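PDB 2HHC: nodulation fucosyltransferase NodZ, which is a bacterial nodulation protein of the NodZ family, a glycosyltransferase with the two-domain GT-B type of fold. Local coordinates for residues Ile8-Thr13 against Val127-Leu132; Leu36-Arg41 against Asn52-Phe57. All blocks are in the same frame, centred on the assembly; numbering follows the deposited sequence. Where two conformers were deposited one is given.

Interaction 1: residues Ile8-Thr13 against Val127-Leu132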
ATOM      1  N   ILE A   8      16.387   0.901   7.132  1.00 30.46           N
ATOM      2  CA  ILE A   8      15.741   2.028   6.479  1.00 30.91           C
ATOM      3  C   ILE A   8      14.775   1.488   5.459  1.00 31.00           C
ATOM      4  O   ILE A   8      15.145   0.730   4.543  1.00 31.44           O
ATOM      5  CB  ILE A   8      16.766   2.946   5.819  1.00 30.86           C
ATOM      6  CG1 ILE A   8      17.849   3.403   6.842  1.00 32.09           C
ATOM      7  CG2 ILE A   8      16.056   4.111   5.209  1.00 32.54           C
ATOM      8  CD1 ILE A   8      18.914   4.281   6.239  1.00 32.58           C
ATOM      9  N   SER A   9      13.512   1.863   5.550  1.00 30.56           N
ATOM     10  CA  SER A   9      12.482   1.524   4.605  1.00 30.80           C
ATOM     11  C   SER A   9      12.261   2.677   3.649  1.00 30.79           C
ATOM     12  O   SER A   9      11.662   3.699   4.026  1.00 31.19           O
ATOM     13  CB  SER A   9      11.187   1.176   5.339  1.00 30.67           C
ATOM     14  OG  SER A   9      10.216   0.731   4.391  1.00 31.93           O
ATOM     15  N   ARG A  10      12.736   2.521   2.404  1.00 31.35           N
ATOM     16  CA  ARG A  10      12.619   3.518   1.367  1.00 31.21           C
ATOM     17  C   ARG A  10      11.602   3.018   0.343  1.00 32.12           C
ATOM     18  O   ARG A  10      11.796   1.934  -0.246  1.00 32.89           O
ATOM     19  CB  ARG A  10      13.963   3.696   0.668  0.50 31.62           C
ATOM     20  CG  ARG A  10      15.138   3.803   1.616  0.50 29.27           C
ATOM     21  CD  ARG A  10      16.305   4.530   0.901  0.50 31.44           C
ATOM     22  NE  ARG A  10      16.034   5.965   0.876  0.50 27.55           N
ATOM     23  CZ  ARG A  10      15.937   6.689  -0.231  0.50 28.53           C
ATOM     24  NH1 ARG A  10      16.139   6.149  -1.428  0.50 30.79           N
ATOM     25  NH2 ARG A  10      15.596   7.969  -0.160  0.50 28.25           N
ATOM     26  N   ARG A  11      10.583   3.809   0.041  1.00 32.62           N
ATOM     27  CA  ARG A  11       9.633   3.452  -1.007  1.00 31.69           C
ATOM     28  C   ARG A  11       8.908   4.727  -1.387  1.00 32.05           C
ATOM     29  O   ARG A  11       8.670   5.575  -0.537  1.00 32.50           O
ATOM     30  CB  ARG A  11       8.673   2.351  -0.572  1.00 32.13           C
ATOM     31  CG  ARG A  11       8.135   1.512  -1.683  1.00 33.08           C
ATOM     32  CD  ARG A  11       9.119   0.418  -2.123  1.00 32.17           C
ATOM     33  NE  ARG A  11       8.621  -0.267  -3.301  1.00 32.47           N
ATOM     34  CZ  ARG A  11       9.219  -0.335  -4.475  1.00 33.98           C
ATOM     35  NH1 ARG A  11      10.473   0.037  -4.642  1.00 34.14           N
ATOM     36  NH2 ARG A  11       8.608  -0.901  -5.475  1.00 35.01           N
ATOM     37  N   ARG A  12       8.627   4.858  -2.665  1.00 31.69           N
ATOM     38  CA  ARG A  12       8.173   6.097  -3.289  1.00 31.69           C
ATOM     39  C   ARG A  12       7.017   5.907  -4.257  1.00 31.20           C
ATOM     40  O   ARG A  12       6.706   6.781  -5.076  1.00 32.45           O
ATOM     41  CB  ARG A  12       9.351   6.772  -4.033  1.00 31.35           C
ATOM     42  CG  ARG A  12      10.481   7.137  -3.124  1.00 31.78           C
ATOM     43  CD  ARG A  12      11.734   7.577  -3.797  1.00 31.27           C
ATOM     44  NE  ARG A  12      12.304   6.504  -4.600  1.00 31.30           N
ATOM     45  CZ  ARG A  12      12.959   5.442  -4.105  1.00 31.02           C
ATOM     46  NH1 ARG A  12      13.221   5.274  -2.845  1.00 31.50           N
ATOM     47  NH2 ARG A  12      13.407   4.569  -4.987  1.00 34.27           N
ATOM     48  N   THR A  13       6.411   4.725  -4.207  1.00 33.14           N
ATOM     49  CA  THR A  13       5.391   4.355  -5.152  1.00 32.76           C
ATOM     50  C   THR A  13       4.008   4.453  -4.509  1.00 32.87           C
ATOM     51  O   THR A  13       3.797   5.250  -3.583  1.00 33.77           O
ATOM     52  CB  THR A  13       5.681   2.941  -5.635  1.00 33.82           C
ATOM     53  OG1 THR A  13       5.801   2.061  -4.506  1.00 34.44           O
ATOM     54  CG2 THR A  13       6.949   2.864  -6.451  1.00 36.75           C
ATOM     55  N   VAL A 127      19.638  -1.066   4.153  1.00 30.29           N
ATOM     56  CA  VAL A 127      18.893  -0.086   3.354  1.00 29.82           C
ATOM     57  C   VAL A 127      17.954  -0.861   2.458  1.00 30.18           C
ATOM     58  O   VAL A 127      18.394  -1.619   1.572  1.00 31.52           O
ATOM     59  CB  VAL A 127      19.812   0.814   2.482  1.00 31.29           C
ATOM     60  CG1 VAL A 127      18.928   1.873   1.739  1.00 31.96           C
ATOM     61  CG2 VAL A 127      20.882   1.428   3.325  1.00 31.28           C
ATOM     62  N   CYS A 128      16.649  -0.719   2.683  1.00 31.17           N
ATOM     63  CA  CYS A 128      15.633  -1.357   1.895  1.00 30.06           C
ATOM     64  C   CYS A 128      15.082  -0.389   0.854  1.00 30.45           C
ATOM     65  O   CYS A 128      14.372   0.524   1.216  1.00 32.88           O
ATOM     66  CB  CYS A 128      14.467  -1.858   2.775  1.00 31.14           C
ATOM     67  SG  CYS A 128      14.935  -3.069   4.031  1.00 32.23           S
ATOM     68  N   ASP A 129      15.470  -0.570  -0.401  1.00 30.24           N
ATOM     69  CA  ASP A 129      15.109   0.365  -1.466  1.00 29.58           C
ATOM     70  C   ASP A 129      14.723  -0.414  -2.750  1.00 30.54           C
ATOM     71  O   ASP A 129      15.210  -0.199  -3.851  1.00 29.72           O
ATOM     72  CB  ASP A 129      16.255   1.379  -1.698  1.00 30.92           C
ATOM     73  CG  ASP A 129      15.839   2.615  -2.402  1.00 32.16           C
ATOM     74  OD1 ASP A 129      14.660   2.816  -2.849  1.00 31.74           O
ATOM     75  OD2 ASP A 129      16.745   3.496  -2.512  1.00 33.66           O
ATOM     76  N   ALA A 130      13.808  -1.352  -2.536  1.00 31.24           N
ATOM     77  CA  ALA A 130      13.221  -2.201  -3.525  1.00 29.64           C
ATOM     78  C   ALA A 130      11.839  -2.626  -3.032  1.00 29.88           C
ATOM     79  O   ALA A 130      11.473  -2.387  -1.883  1.00 31.05           O
ATOM     80  CB  ALA A 130      14.067  -3.415  -3.766  1.00 31.58           C
ATOM     81  N   CYS A 131      11.099  -3.312  -3.876  1.00 30.67           N
ATOM     82  CA  CYS A 131       9.785  -3.795  -3.509  1.00 30.29           C
ATOM     83  C   CYS A 131       9.925  -4.986  -2.578  1.00 30.42           C
ATOM     84  O   CYS A 131      10.556  -5.974  -2.938  1.00 32.24           O
ATOM     85  CB  CYS A 131       9.018  -4.210  -4.727  1.00 31.14           C
ATOM     86  SG  CYS A 131       7.328  -4.703  -4.371  1.00 31.73           S
ATOM     87  N   LEU A 132       9.319  -4.895  -1.405  1.00 30.40           N
ATOM     88  CA  LEU A 132       9.353  -5.969  -0.419  1.00 30.44           C
ATOM     89  C   LEU A 132       7.951  -6.526  -0.158  1.00 29.79           C
ATOM     90  O   LEU A 132       7.707  -7.166   0.888  1.00 30.70           O
ATOM     91  CB  LEU A 132      10.084  -5.546   0.862  1.00 30.11           C
ATOM     92  CG  LEU A 132      11.587  -5.265   0.671  1.00 31.12           C
ATOM     93  CD1 LEU A 132      12.193  -4.891   1.977  1.00 32.02           C
ATOM     94  CD2 LEU A 132      12.343  -6.481   0.116  1.00 34.17           C
TER
HETATM   95  O   HOH W   1      12.178   1.741  -2.979  1.00 20.85           O
HETATM   96  O   HOH W   2      11.612  -0.885   0.442  1.00 22.96           O
HETATM   97  O   HOH W   3      13.900   1.513  -5.730  1.00 23.91           O
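Ile8 and Val127 lie side by side on neighbouring parallel strands, and Ser9 pairs with Cys128 one step on. Two backbone bonds hold the pairing: Cys128 N gives to Ile8 O at 2.8 Å, and Arg10 N gives to Cys128 O at the same length. Beyond Arg10 and Asp129 the backbones part, and charged side chains and water take over the contact.

Asp129 is the centre of a salt-bridge network. Its CG is anti to the backbone N (chi1 -161°), beside the carbonyl carbon, and lies close to Arg10 CB. Arg10 NH1 reaches Asp129 OD2 at 2.9 Å from above the carboxylate plane. Arg10 NE is in turn paired with Asp39 on strand 35-39. Arg12 meets the other oxygen end-on, with NH1 2.8 Å and NH2 3.0 Å from Asp129 OD1, both on the syn side. Each guanidinium plane stands 84° from the carboxylate.

Arg11 packs differently. One face of its guanidinium covers the Ala130-Cys131 peptide, with Arg11 NH1 3.4 Å from Ala130 C. Its NE is paired with Asp17. One water accepts from Arg11 NH1 and lies 2.7 Å from Asp129 OD1. A second water lies between Arg10 O and Ala130 O.

Among apolar contacts, Arg10 CD lies 3.8 Å from Val127 CG1.

The contact joins the carboxyl ends of strands 6-10 and 125-128. Ser9 rests on helix 15-32, Ala130 and Leu132 on helix 101-116, and Ile8 touches strand 35-39.

Interaction 2: residues Leu36-Arg41 against Asn52-Phe57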
ATOM      1  N   LEU A  36      13.857   1.256  13.178  1.00 29.69           N
ATOM      2  CA  LEU A  36      13.237   1.414  11.862  1.00 29.86           C
ATOM      3  C   LEU A  36      13.102   2.858  11.451  1.00 29.61           C
ATOM      4  O   LEU A  36      12.631   3.697  12.209  1.00 30.22           O
ATOM      5  CB  LEU A  36      11.850   0.794  11.856  1.00 31.07           C
ATOM      6  CG  LEU A  36      11.048   0.859  10.581  1.00 29.64           C
ATOM      7  CD1 LEU A  36      11.679  -0.024   9.472  1.00 30.70           C
ATOM      8  CD2 LEU A  36       9.648   0.362  10.863  1.00 31.75           C
ATOM      9  N   VAL A  37      13.630   3.163  10.282  1.00 30.68           N
ATOM     10  CA  VAL A  37      13.561   4.493   9.719  1.00 30.27           C
ATOM     11  C   VAL A  37      12.617   4.426   8.505  1.00 30.53           C
ATOM     12  O   VAL A  37      12.782   3.606   7.580  1.00 31.54           O
ATOM     13  CB  VAL A  37      14.947   4.921   9.205  1.00 30.44           C
ATOM     14  CG1 VAL A  37      14.882   6.300   8.604  1.00 33.17           C
ATOM     15  CG2 VAL A  37      16.003   4.851  10.295  1.00 31.56           C
ATOM     16  N   ILE A  38      11.569   5.247   8.506  1.00 30.15           N
ATOM     17  CA  ILE A  38      10.603   5.324   7.408  1.00 29.86           C
ATOM     18  C   ILE A  38      11.050   6.499   6.540  1.00 29.75           C
ATOM     19  O   ILE A  38      10.993   7.649   6.979  1.00 30.87           O
ATOM     20  CB  ILE A  38       9.175   5.511   7.904  1.00 29.71           C
ATOM     21  CG1 ILE A  38       8.816   4.483   8.985  1.00 31.56           C
ATOM     22  CG2 ILE A  38       8.224   5.452   6.692  1.00 30.97           C
ATOM     23  CD1 ILE A  38       7.381   4.562   9.512  1.00 31.52           C
ATOM     24  N   ASP A  39      11.562   6.185   5.367  1.00 30.50           N
ATOM     25  CA  ASP A  39      12.182   7.198   4.475  1.00 30.81           C
ATOM     26  C   ASP A  39      11.410   7.281   3.171  1.00 30.23           C
ATOM     27  O   ASP A  39      11.638   6.519   2.204  1.00 30.84           O
ATOM     28  CB  ASP A  39      13.634   6.879   4.219  1.00 30.43           C
ATOM     29  CG  ASP A  39      14.292   7.900   3.340  1.00 32.00           C
ATOM     30  OD1 ASP A  39      13.680   8.924   2.964  1.00 31.06           O
ATOM     31  OD2 ASP A  39      15.485   7.633   2.991  1.00 32.69           O
ATOM     32  N   TRP A  40      10.394   8.135   3.168  1.00 30.35           N
ATOM     33  CA  TRP A  40       9.554   8.355   2.008  1.00 30.26           C
ATOM     34  C   TRP A  40       9.913   9.650   1.271  1.00 29.79           C
ATOM     35  O   TRP A  40       9.104  10.260   0.591  1.00 30.51           O
ATOM     36  CB  TRP A  40       8.088   8.334   2.363  1.00 30.61           C
ATOM     37  CG  TRP A  40       7.571   6.978   2.766  1.00 30.58           C
ATOM     38  CD1 TRP A  40       8.264   5.805   2.904  1.00 31.71           C
ATOM     39  CD2 TRP A  40       6.207   6.693   3.177  1.00 30.99           C
ATOM     40  NE1 TRP A  40       7.411   4.801   3.295  1.00 30.25           N
ATOM     41  CE2 TRP A  40       6.138   5.327   3.442  1.00 30.16           C
ATOM     42  CE3 TRP A  40       5.049   7.452   3.222  1.00 31.61           C
ATOM     43  CZ2 TRP A  40       4.951   4.717   3.859  1.00 31.21           C
ATOM     44  CZ3 TRP A  40       3.889   6.871   3.587  1.00 32.26           C
ATOM     45  CH2 TRP A  40       3.847   5.495   3.898  1.00 31.63           C
ATOM     46  N   ARG A  41      11.182  10.069   1.355  1.00 29.86           N
ATOM     47  CA  ARG A  41      11.700  11.133   0.479  1.00 30.06           C
ATOM     48  C   ARG A  41      11.574  10.718  -0.959  1.00 30.40           C
ATOM     49  O   ARG A  41      11.872   9.580  -1.302  1.00 30.77           O
ATOM     50  CB  ARG A  41      13.175  11.430   0.795  1.00 29.95           C
ATOM     51  CG  ARG A  41      13.351  12.165   2.132  1.00 30.52           C
ATOM     52  CD  ARG A  41      14.808  12.423   2.526  1.00 29.73           C
ATOM     53  NE  ARG A  41      15.468  11.163   2.743  1.00 30.22           N
ATOM     54  CZ  ARG A  41      16.765  11.039   2.976  1.00 30.44           C
ATOM     55  NH1 ARG A  41      17.487  12.137   3.111  1.00 31.50           N
ATOM     56  NH2 ARG A  41      17.321   9.828   3.091  1.00 31.35           N
ATOM     57  N   ASN A  52      10.410  14.227   3.696  1.00 30.64           N
ATOM     58  CA  ASN A  52       9.942  12.889   3.965  1.00 30.29           C
ATOM     59  C   ASN A  52       8.424  12.884   3.919  1.00 30.75           C
ATOM     60  O   ASN A  52       7.822  13.615   4.678  1.00 32.09           O
ATOM     61  CB  ASN A  52      10.454  12.463   5.345  1.00 30.44           C
ATOM     62  CG  ASN A  52      10.284  10.988   5.638  1.00 31.09           C
ATOM     63  OD1 ASN A  52       9.547  10.300   4.942  1.00 31.43           O
ATOM     64  ND2 ASN A  52      10.966  10.493   6.661  1.00 30.22           N
ATOM     65  N   ALA A  53       7.839  12.146   2.988  1.00 30.30           N
ATOM     66  CA  ALA A  53       6.391  12.192   2.790  1.00 29.60           C
ATOM     67  C   ALA A  53       5.603  11.554   3.906  1.00 30.35           C
ATOM     68  O   ALA A  53       4.402  11.812   4.021  1.00 30.05           O
ATOM     69  CB  ALA A  53       6.031  11.508   1.488  1.00 31.76           C
ATOM     70  N   PHE A  54       6.209  10.696   4.713  1.00 30.42           N
ATOM     71  CA  PHE A  54       5.398   9.966   5.713  1.00 30.43           C
ATOM     72  C   PHE A  54       4.532  10.928   6.576  1.00 30.16           C
ATOM     73  O   PHE A  54       3.311  10.706   6.720  1.00 30.09           O
ATOM     74  CB  PHE A  54       6.241   8.978   6.541  1.00 30.62           C
ATOM     75  CG  PHE A  54       5.443   8.173   7.501  1.00 31.99           C
ATOM     76  CD1 PHE A  54       4.835   6.987   7.133  1.00 31.64           C
ATOM     77  CD2 PHE A  54       5.296   8.626   8.778  1.00 31.89           C
ATOM     78  CE1 PHE A  54       4.105   6.268   8.112  1.00 31.50           C
ATOM     79  CE2 PHE A  54       4.548   7.936   9.754  1.00 30.57           C
ATOM     80  CZ  PHE A  54       3.974   6.720   9.370  1.00 31.07           C
ATOM     81  N   PRO A  55       5.103  11.984   7.213  1.00 29.79           N
ATOM     82  CA  PRO A  55       4.288  12.896   8.009  1.00 29.10           C
ATOM     83  C   PRO A  55       3.257  13.750   7.284  1.00 28.67           C
ATOM     84  O   PRO A  55       2.461  14.394   7.893  1.00 29.98           O
ATOM     85  CB  PRO A  55       5.326  13.799   8.694  1.00 30.35           C
ATOM     86  CG  PRO A  55       6.621  13.087   8.536  1.00 30.85           C
ATOM     87  CD  PRO A  55       6.533  12.297   7.308  1.00 30.11           C
ATOM     88  N   ALA A  56       3.334  13.774   5.966  1.00 29.69           N
ATOM     89  CA  ALA A  56       2.335  14.474   5.201  1.00 28.23           C
ATOM     90  C   ALA A  56       0.991  13.719   5.205  1.00 28.83           C
ATOM     91  O   ALA A  56      -0.034  14.331   4.998  1.00 29.30           O
ATOM     92  CB  ALA A  56       2.830  14.738   3.767  1.00 30.73           C
ATOM     93  N   PHE A  57       1.036  12.404   5.462  1.00 27.72           N
ATOM     94  CA  PHE A  57      -0.148  11.591   5.419  1.00 28.20           C
ATOM     95  C   PHE A  57      -0.510  10.889   6.719  1.00 27.73           C
ATOM     96  O   PHE A  57      -1.683  10.595   6.947  1.00 28.62           O
ATOM     97  CB  PHE A  57       0.015  10.549   4.296  1.00 29.40           C
ATOM     98  CG  PHE A  57       0.208  11.202   2.930  1.00 29.37           C
ATOM     99  CD1 PHE A  57      -0.812  11.853   2.286  1.00 28.77           C
ATOM    100  CD2 PHE A  57       1.464  11.261   2.355  1.00 29.48           C
ATOM    101  CE1 PHE A  57      -0.596  12.508   1.084  1.00 28.74           C
ATOM    102  CE2 PHE A  57       1.695  11.919   1.144  1.00 30.73           C
ATOM    103  CZ  PHE A  57       0.666  12.520   0.502  1.00 28.82           C
TER
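Asn52 joins the end of strand 35-39 to the turn that leads into helix 54-57, and both ends of its side-chain amide are used. Asn52 ND2 gives to Ile38 O at 2.9 Å, nearly straight at 167° and close to the amide plane. The same nitrogen also gives to Asp72 O. Asn52 OD1 accepts from Trp40 N at 2.9 Å, with the donor above the carbonyl plane. It also takes a weak capping bond from Phe54 N, at 3.4 Å. The CG of Asn52 is anti to its backbone N (chi1 -168°), on the side of the carbonyl carbon.

Backbone groups add one weak bond across the contact, from Ala53 N to Trp40 O at 3.3 Å. Asn52 N is satisfied by Asp73.

Asp39 and Arg41 pair within their own segment. Arg41 NE and NH2 grip the carboxylate side-on, one to each oxygen. Arg41 N also gives to Asp39 OD1, closing an Asx turn. It reaches that oxygen from the opposite face to NE. The second partner of Asp39 OD2 is Arg10, and Arg41 NH1 gives to Asn76.

The rest of the packing is apolar. Phe54 turns an edge to the six-membered ring of Trp40 in a T-shaped pair, planes at 72°, with Phe54 CD1 3.7 Å from Trp40 CZ3. Ile38 CD1 lies over the face of the Phe54 ring in a CH-pi contact, 4.1 Å from its centroid. Ile38 CG2 sits over a face of Trp40.

Helix 15-32 packs against Ile38 and Trp40. Strand 6-10 lies beside strand 35-39, and Phe57 reaches helix 258-274.

How the interactions relate
Interactions 1 and 2 meet side by side in one sheet, where strands 6-10 and 35-39 are neighbours. Their centres are about 11 Å apart. The main link is a salt bridge, Arg10 NE to Asp39 OD2 at 2.7 Å. It connects the acidic centre of interaction 1 to the Asp39-Arg41 pair of interaction 2, giving a chain of alternating charges. A probable backbone bond, Ser9 N to Val37 O at 2.8 Å, runs beside it. Further out, Arg12 CD packs on Arg41 O and Arg11 O on Trp40 CD1. Along the chain, 36-41 and 52-57 both fall between 8-13 and 127-132.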